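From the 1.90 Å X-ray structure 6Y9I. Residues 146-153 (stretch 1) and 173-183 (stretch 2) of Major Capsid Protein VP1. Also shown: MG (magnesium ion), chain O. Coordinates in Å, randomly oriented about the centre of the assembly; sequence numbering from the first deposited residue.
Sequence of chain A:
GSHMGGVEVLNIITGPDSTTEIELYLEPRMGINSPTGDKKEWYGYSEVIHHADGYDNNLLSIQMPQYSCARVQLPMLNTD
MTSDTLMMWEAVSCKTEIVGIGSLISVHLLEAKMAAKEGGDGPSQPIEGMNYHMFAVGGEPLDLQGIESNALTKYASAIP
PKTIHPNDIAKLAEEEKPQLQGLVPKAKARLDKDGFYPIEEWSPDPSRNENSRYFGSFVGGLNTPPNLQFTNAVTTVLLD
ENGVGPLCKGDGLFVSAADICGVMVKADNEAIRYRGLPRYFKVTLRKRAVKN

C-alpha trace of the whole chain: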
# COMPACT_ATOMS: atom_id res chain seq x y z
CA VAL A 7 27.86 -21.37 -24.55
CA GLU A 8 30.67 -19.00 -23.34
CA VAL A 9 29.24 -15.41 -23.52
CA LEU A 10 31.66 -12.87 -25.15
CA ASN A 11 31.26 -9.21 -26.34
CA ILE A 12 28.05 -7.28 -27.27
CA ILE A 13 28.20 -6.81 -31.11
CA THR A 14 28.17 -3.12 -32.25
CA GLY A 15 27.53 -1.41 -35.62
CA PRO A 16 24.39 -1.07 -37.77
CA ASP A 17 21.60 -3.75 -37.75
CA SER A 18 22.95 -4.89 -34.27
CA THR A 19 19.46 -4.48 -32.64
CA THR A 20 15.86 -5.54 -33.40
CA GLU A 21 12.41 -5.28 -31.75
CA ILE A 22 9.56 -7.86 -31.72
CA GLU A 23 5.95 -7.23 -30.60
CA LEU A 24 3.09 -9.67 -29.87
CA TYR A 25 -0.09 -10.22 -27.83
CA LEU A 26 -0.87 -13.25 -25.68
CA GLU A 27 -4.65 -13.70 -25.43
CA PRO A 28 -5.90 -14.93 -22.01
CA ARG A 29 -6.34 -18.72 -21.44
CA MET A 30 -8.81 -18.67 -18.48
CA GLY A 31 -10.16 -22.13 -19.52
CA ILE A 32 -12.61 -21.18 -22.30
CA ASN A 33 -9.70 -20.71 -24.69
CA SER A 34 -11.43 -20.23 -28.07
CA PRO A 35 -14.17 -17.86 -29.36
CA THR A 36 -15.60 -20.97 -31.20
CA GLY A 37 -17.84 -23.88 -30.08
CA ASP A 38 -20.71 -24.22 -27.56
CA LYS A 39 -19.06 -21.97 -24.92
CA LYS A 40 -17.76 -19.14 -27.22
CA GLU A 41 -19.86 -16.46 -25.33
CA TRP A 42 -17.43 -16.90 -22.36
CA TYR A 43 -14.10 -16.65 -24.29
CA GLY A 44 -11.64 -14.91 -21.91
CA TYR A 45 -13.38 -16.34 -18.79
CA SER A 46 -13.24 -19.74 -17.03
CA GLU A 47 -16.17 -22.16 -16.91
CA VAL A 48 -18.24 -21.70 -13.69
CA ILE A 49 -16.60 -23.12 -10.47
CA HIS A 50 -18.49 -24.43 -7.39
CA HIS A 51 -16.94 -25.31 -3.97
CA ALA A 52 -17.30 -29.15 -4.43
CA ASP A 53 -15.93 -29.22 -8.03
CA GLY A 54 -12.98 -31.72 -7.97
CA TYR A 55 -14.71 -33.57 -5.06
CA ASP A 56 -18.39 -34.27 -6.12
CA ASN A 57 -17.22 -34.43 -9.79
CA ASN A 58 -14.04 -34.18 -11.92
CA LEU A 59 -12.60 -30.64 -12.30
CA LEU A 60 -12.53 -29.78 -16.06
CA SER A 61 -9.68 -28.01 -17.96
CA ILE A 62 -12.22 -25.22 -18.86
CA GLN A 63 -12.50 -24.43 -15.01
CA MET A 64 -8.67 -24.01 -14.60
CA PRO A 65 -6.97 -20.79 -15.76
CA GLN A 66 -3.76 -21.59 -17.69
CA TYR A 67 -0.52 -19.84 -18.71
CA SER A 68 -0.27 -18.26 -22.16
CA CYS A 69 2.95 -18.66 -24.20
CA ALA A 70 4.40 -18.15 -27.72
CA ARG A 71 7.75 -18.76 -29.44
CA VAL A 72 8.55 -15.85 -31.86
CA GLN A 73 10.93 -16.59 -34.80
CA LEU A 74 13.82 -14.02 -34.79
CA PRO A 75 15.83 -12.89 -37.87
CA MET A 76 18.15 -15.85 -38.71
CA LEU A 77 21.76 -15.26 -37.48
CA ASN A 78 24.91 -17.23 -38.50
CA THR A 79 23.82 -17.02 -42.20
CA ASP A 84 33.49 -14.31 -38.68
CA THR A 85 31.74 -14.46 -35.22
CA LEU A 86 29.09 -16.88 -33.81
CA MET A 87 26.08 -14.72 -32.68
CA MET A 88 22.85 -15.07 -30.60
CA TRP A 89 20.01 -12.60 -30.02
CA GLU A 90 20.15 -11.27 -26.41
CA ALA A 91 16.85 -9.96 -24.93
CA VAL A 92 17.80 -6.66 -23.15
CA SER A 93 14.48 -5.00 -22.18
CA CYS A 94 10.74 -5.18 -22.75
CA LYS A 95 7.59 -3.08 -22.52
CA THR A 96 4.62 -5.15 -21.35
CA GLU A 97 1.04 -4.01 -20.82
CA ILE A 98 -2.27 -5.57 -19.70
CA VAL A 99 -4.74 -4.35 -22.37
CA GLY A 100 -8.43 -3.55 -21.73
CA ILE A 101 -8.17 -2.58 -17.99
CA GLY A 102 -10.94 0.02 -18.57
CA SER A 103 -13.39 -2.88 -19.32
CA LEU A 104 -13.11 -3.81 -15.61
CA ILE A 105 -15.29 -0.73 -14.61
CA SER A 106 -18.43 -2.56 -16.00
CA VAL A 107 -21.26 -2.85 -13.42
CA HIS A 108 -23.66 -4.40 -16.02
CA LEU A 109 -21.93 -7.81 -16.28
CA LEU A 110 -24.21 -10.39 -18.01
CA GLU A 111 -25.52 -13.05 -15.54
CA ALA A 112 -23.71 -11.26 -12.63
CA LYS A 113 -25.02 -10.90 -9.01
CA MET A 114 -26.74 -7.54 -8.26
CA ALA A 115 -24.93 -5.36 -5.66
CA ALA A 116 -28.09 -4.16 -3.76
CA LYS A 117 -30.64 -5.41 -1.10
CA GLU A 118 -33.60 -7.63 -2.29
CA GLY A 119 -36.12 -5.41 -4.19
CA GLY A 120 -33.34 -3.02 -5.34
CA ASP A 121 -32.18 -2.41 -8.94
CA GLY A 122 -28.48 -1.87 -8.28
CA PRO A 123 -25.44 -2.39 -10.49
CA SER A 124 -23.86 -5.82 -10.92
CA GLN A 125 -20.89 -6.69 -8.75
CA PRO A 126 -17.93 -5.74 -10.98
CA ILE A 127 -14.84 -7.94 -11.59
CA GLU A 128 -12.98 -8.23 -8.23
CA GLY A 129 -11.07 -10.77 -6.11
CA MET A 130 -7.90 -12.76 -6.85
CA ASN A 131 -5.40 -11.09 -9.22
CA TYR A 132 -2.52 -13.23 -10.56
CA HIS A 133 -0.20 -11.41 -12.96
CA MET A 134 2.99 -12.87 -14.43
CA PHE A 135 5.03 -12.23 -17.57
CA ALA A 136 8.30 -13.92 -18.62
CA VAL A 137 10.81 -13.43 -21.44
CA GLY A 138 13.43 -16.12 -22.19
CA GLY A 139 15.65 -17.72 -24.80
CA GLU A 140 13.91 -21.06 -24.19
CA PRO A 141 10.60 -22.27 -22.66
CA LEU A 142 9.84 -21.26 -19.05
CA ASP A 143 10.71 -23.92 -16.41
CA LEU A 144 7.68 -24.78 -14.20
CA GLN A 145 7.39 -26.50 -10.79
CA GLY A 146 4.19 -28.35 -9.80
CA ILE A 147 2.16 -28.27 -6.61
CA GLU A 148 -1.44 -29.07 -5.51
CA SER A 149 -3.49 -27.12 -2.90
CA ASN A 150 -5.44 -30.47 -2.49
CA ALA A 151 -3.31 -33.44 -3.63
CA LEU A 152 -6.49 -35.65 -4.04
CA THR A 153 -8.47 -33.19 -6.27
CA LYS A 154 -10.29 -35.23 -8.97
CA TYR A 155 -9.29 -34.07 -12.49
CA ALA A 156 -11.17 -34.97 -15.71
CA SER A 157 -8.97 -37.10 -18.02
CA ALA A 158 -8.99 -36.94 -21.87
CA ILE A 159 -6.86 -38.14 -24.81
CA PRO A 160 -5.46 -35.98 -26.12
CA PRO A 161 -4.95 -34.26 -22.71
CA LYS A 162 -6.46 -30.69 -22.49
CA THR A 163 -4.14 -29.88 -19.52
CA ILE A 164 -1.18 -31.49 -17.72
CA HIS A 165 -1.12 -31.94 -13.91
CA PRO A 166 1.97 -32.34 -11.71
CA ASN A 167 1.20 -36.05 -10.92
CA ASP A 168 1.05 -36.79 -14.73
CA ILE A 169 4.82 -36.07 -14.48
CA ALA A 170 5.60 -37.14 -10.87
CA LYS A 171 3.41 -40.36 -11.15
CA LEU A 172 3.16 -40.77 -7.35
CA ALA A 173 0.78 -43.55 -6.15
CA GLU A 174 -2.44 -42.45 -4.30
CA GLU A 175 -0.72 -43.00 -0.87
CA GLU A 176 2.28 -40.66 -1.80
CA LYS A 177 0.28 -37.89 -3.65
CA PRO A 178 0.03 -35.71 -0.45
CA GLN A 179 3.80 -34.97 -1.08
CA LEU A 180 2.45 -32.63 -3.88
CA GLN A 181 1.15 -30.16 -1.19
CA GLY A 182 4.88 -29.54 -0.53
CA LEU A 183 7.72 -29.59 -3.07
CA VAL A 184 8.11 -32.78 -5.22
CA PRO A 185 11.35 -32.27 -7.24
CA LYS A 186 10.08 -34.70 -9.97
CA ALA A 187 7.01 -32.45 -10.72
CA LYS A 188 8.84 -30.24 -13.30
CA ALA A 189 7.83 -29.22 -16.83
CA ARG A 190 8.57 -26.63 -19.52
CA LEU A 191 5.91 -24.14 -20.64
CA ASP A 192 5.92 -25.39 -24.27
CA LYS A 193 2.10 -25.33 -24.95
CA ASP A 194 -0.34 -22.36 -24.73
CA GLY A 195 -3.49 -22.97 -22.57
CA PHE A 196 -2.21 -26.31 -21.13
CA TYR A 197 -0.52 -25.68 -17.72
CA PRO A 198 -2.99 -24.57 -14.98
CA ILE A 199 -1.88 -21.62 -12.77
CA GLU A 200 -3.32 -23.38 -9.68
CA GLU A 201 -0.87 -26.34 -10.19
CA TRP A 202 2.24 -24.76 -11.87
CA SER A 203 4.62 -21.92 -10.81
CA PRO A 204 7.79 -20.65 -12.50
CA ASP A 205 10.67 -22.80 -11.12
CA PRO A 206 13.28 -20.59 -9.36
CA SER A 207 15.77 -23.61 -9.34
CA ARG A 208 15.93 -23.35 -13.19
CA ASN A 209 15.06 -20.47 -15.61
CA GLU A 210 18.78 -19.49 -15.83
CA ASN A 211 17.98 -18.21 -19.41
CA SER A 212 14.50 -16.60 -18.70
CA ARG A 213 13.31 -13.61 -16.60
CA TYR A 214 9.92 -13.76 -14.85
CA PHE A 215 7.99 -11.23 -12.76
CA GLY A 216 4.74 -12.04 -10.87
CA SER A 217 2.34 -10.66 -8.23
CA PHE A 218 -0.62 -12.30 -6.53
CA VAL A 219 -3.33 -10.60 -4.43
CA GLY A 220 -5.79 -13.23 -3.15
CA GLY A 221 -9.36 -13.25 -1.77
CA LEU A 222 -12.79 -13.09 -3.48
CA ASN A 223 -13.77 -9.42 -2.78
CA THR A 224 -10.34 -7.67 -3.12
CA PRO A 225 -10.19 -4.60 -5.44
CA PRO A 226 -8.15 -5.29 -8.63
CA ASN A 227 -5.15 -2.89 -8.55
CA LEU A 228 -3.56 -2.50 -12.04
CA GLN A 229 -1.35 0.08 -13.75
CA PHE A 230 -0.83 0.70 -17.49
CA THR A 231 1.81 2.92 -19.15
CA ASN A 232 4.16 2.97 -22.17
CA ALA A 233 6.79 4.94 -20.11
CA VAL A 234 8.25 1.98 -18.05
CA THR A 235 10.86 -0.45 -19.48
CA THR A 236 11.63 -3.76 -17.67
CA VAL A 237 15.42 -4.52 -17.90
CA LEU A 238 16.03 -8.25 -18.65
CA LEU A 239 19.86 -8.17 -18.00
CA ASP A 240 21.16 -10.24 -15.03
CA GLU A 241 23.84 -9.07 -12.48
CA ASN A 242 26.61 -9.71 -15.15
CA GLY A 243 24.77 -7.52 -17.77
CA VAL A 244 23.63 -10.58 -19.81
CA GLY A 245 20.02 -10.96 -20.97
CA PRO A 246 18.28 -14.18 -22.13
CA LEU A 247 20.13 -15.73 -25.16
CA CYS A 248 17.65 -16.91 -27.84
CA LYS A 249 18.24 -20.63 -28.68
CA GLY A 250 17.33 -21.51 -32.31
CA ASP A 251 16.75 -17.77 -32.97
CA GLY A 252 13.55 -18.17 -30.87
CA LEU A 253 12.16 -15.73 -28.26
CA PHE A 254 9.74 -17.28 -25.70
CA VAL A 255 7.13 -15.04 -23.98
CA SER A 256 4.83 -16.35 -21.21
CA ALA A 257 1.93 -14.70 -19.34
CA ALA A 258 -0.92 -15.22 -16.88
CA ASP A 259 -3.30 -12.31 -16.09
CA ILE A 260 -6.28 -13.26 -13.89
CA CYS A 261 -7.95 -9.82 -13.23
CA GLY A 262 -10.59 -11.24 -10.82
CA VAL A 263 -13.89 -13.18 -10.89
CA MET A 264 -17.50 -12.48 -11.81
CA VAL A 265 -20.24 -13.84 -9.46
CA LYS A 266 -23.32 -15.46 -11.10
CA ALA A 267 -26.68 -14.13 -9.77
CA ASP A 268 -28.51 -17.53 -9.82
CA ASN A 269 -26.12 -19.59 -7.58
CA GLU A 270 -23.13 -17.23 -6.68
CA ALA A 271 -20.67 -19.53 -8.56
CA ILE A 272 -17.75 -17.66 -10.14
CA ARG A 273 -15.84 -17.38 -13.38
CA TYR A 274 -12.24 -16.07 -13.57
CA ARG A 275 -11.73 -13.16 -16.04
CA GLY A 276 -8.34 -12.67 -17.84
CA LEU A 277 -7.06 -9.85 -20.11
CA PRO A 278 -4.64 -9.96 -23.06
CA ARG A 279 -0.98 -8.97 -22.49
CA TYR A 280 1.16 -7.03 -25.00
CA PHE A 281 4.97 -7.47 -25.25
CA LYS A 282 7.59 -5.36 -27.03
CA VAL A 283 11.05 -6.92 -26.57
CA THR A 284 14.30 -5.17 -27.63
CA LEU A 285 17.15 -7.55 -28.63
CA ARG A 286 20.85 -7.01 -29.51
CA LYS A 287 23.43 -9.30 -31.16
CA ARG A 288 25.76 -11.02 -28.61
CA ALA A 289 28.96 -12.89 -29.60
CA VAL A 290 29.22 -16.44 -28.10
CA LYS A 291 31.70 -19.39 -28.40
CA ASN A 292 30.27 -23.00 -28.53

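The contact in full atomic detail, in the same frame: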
# COMPACT_ATOMS: atom_id res chain seq x y z
N GLY A 146 5.56 -27.94 -10.12
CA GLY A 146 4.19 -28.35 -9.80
C GLY A 146 3.96 -28.39 -8.33
O GLY A 146 4.89 -28.60 -7.55
N ILE A 147 2.70 -28.15 -7.98
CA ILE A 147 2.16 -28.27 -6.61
C ILE A 147 0.65 -28.53 -6.74
O ILE A 147 0.07 -28.37 -7.86
CB ILE A 147 2.48 -26.97 -5.87
CG1 ILE A 147 2.41 -27.14 -4.35
CG2 ILE A 147 1.59 -25.84 -6.36
CD1 ILE A 147 2.63 -25.88 -3.61
N GLU A 148 0.03 -28.97 -5.65
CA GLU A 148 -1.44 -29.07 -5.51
C GLU A 148 -1.79 -28.39 -4.19
O GLU A 148 -1.06 -28.63 -3.21
CB GLU A 148 -1.90 -30.53 -5.50
CG GLU A 148 -1.65 -31.28 -6.79
CD GLU A 148 -2.55 -30.85 -7.92
OE1 GLU A 148 -3.66 -30.32 -7.64
OE2 GLU A 148 -2.16 -31.07 -9.07
N SER A 149 -2.86 -27.59 -4.16
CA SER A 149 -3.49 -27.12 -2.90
C SER A 149 -4.15 -28.33 -2.21
O SER A 149 -4.00 -28.47 -0.98
CB SER A 149 -4.45 -26.00 -3.19
OG SER A 149 -5.28 -26.35 -4.30
N ASN A 150 -4.81 -29.20 -2.98
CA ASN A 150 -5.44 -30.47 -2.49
C ASN A 150 -4.92 -31.62 -3.36
O ASN A 150 -5.37 -31.78 -4.50
CB ASN A 150 -6.97 -30.44 -2.52
CG ASN A 150 -7.62 -29.35 -1.69
OD1 ASN A 150 -8.56 -28.71 -2.16
ND2 ASN A 150 -7.17 -29.17 -0.47
N ALA A 151 -3.98 -32.40 -2.83
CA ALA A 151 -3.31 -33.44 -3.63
C ALA A 151 -4.35 -34.41 -4.23
O ALA A 151 -4.09 -34.91 -5.33
CB ALA A 151 -2.27 -34.15 -2.81
N LEU A 152 -5.52 -34.60 -3.59
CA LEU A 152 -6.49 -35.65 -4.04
C LEU A 152 -7.64 -35.05 -4.86
O LEU A 152 -8.67 -35.75 -5.06
CB LEU A 152 -6.98 -36.41 -2.81
CG LEU A 152 -5.93 -37.29 -2.12
CD1 LEU A 152 -6.58 -38.25 -1.14
CD2 LEU A 152 -5.08 -38.07 -3.13
N THR A 153 -7.49 -33.82 -5.35
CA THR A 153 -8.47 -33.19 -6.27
C THR A 153 -8.69 -34.17 -7.41
O THR A 153 -7.66 -34.68 -7.93
CB THR A 153 -7.98 -31.87 -6.87
OG1 THR A 153 -7.81 -30.98 -5.78
CG2 THR A 153 -8.96 -31.27 -7.85
N ALA A 173 1.96 -42.74 -6.51
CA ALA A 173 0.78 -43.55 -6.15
C ALA A 173 -0.12 -42.76 -5.18
O ALA A 173 0.40 -41.88 -4.44
CB ALA A 173 1.25 -44.85 -5.52
N GLU A 174 -1.41 -43.11 -5.14
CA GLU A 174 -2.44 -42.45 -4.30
C GLU A 174 -1.86 -42.17 -2.91
O GLU A 174 -2.02 -41.01 -2.44
CB GLU A 174 -3.72 -43.29 -4.25
CG GLU A 174 -4.60 -43.11 -5.48
N GLU A 175 -1.19 -43.14 -2.28
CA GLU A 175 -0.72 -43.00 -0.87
C GLU A 175 0.36 -41.91 -0.77
O GLU A 175 0.45 -41.34 0.30
CB GLU A 175 -0.20 -44.33 -0.31
N GLU A 176 1.14 -41.63 -1.82
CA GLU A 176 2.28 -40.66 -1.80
C GLU A 176 1.86 -39.28 -2.37
O GLU A 176 2.66 -38.33 -2.28
CB GLU A 176 3.47 -41.19 -2.61
CG GLU A 176 3.94 -42.59 -2.21
N LYS A 177 0.69 -39.16 -3.00
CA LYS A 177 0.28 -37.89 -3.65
C LYS A 177 0.21 -36.69 -2.70
O LYS A 177 0.35 -35.58 -3.17
CB LYS A 177 -1.07 -38.04 -4.34
CG LYS A 177 -0.97 -38.70 -5.70
CD LYS A 177 -2.30 -38.92 -6.29
CE LYS A 177 -2.82 -37.69 -6.99
NZ LYS A 177 -3.95 -38.06 -7.88
N PRO A 178 -0.05 -36.84 -1.38
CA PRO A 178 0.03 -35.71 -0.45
C PRO A 178 1.38 -34.98 -0.46
O PRO A 178 1.39 -33.84 -0.14
CB PRO A 178 -0.24 -36.33 0.92
CG PRO A 178 -1.11 -37.52 0.62
CD PRO A 178 -0.62 -38.03 -0.73
N GLN A 179 2.47 -35.64 -0.87
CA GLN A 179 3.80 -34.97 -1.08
C GLN A 179 3.64 -33.72 -1.97
O GLN A 179 4.40 -32.76 -1.78
CB GLN A 179 4.80 -35.92 -1.72
CG GLN A 179 5.31 -36.99 -0.77
CD GLN A 179 6.20 -37.98 -1.49
OE1 GLN A 179 6.82 -37.65 -2.50
NE2 GLN A 179 6.27 -39.19 -0.96
N LEU A 180 2.70 -33.73 -2.92
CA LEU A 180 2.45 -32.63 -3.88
C LEU A 180 1.96 -31.34 -3.22
O LEU A 180 1.97 -30.32 -3.92
CB LEU A 180 1.45 -33.10 -4.94
CG LEU A 180 2.03 -34.11 -5.93
CD1 LEU A 180 0.95 -34.78 -6.73
CD2 LEU A 180 3.03 -33.44 -6.84
N GLN A 181 1.54 -31.38 -1.96
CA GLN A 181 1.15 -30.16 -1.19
C GLN A 181 2.41 -29.43 -0.71
O GLN A 181 2.29 -28.30 -0.18
CB GLN A 181 0.20 -30.56 -0.07
CG GLN A 181 -1.17 -30.94 -0.63
CD GLN A 181 -2.14 -31.58 0.33
OE1 GLN A 181 -3.17 -32.08 -0.11
NE2 GLN A 181 -1.84 -31.55 1.62
N GLY A 182 3.55 -30.11 -0.77
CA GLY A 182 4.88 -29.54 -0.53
C GLY A 182 5.60 -29.39 -1.85
O GLY A 182 4.97 -28.97 -2.85
N LEU A 183 6.87 -29.74 -1.87
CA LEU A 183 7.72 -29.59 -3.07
C LEU A 183 8.22 -30.99 -3.46
O LEU A 183 9.08 -31.53 -2.74
CB LEU A 183 8.86 -28.63 -2.76
CG LEU A 183 9.55 -27.99 -3.96
CD1 LEU A 183 10.17 -29.04 -4.88
CD2 LEU A 183 8.59 -27.10 -4.72
MG MG O . 9.21 -33.20 -1.12
O HOH W 1 5.22 -30.23 -5.41
O HOH W 2 -5.82 -31.68 0.79
O HOH W 3 -4.99 -35.06 -7.76
O HOH W 4 6.80 -33.21 -0.60
O HOH W 5 8.91 -35.11 -2.57
O HOH W 6 11.41 -33.51 -1.39

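Stretch 1 runs without regular helix or strand until a type I beta turn at Asn-150 to Thr-153, closed by Thr-153 N to Asn-150 O at 3.1 Å. Stretch 2 contains a 3-10 segment, 177-181, whose bonds include Leu-180 N to Lys-177 O and Gln-181 N to Pro-178 O. At the end of this segment the carbonyl of Leu-180 remains available, and Glu-148 N donates to it: the N to Leu-180 O distance is 2.9 Å. A CA-H...O contact from Gln-181 CA to Glu-148 O, 3.4 Å, runs the opposite way, so the two backbones meet closely at this point.

The second direct hydrogen bond needs a side chain. Gln-181 extends, with chi1 m and chi2 t, until its OE1 accepts from Ala-151 N at 2.9 Å, almost perfectly in line. A glutamine amide suits this buried place because both its ends are used: OE1 also accepts from a water, 2.8 Å away, that in turn accepts from Asn-150 ND2 at 3.1 Å, while NE2 is bonded elsewhere in the structure.

Ala-151 points toward stretch 2 and is largely covered by it. Its methyl packs tightly, CB lying 3.0 Å from Lys-177 O and 3.6 Å from Pro-178 CA; so small a side chain lets the backbones approach. Leu-180, also pointing toward its partner, supplies apolar surface, its CB 4.0 Å from Glu-148 CG. Thus the aliphatic part of Glu-148 packs here, while its OE1 is hydrogen-bonded just outside the stretches. Ile-147 lays CG1 3.5 Å from Gly-182 O.

Toward solvent, Leu-152 brings CD2 to 4.2 Å from Lys-177 CB. The long lysine combines this aliphatic contact with a charged end: NZ donates to a water at 3.2 Å, which donates to Ala-151 O and Thr-153 O. Another water bridges Gly-146 O and Gly-182 O.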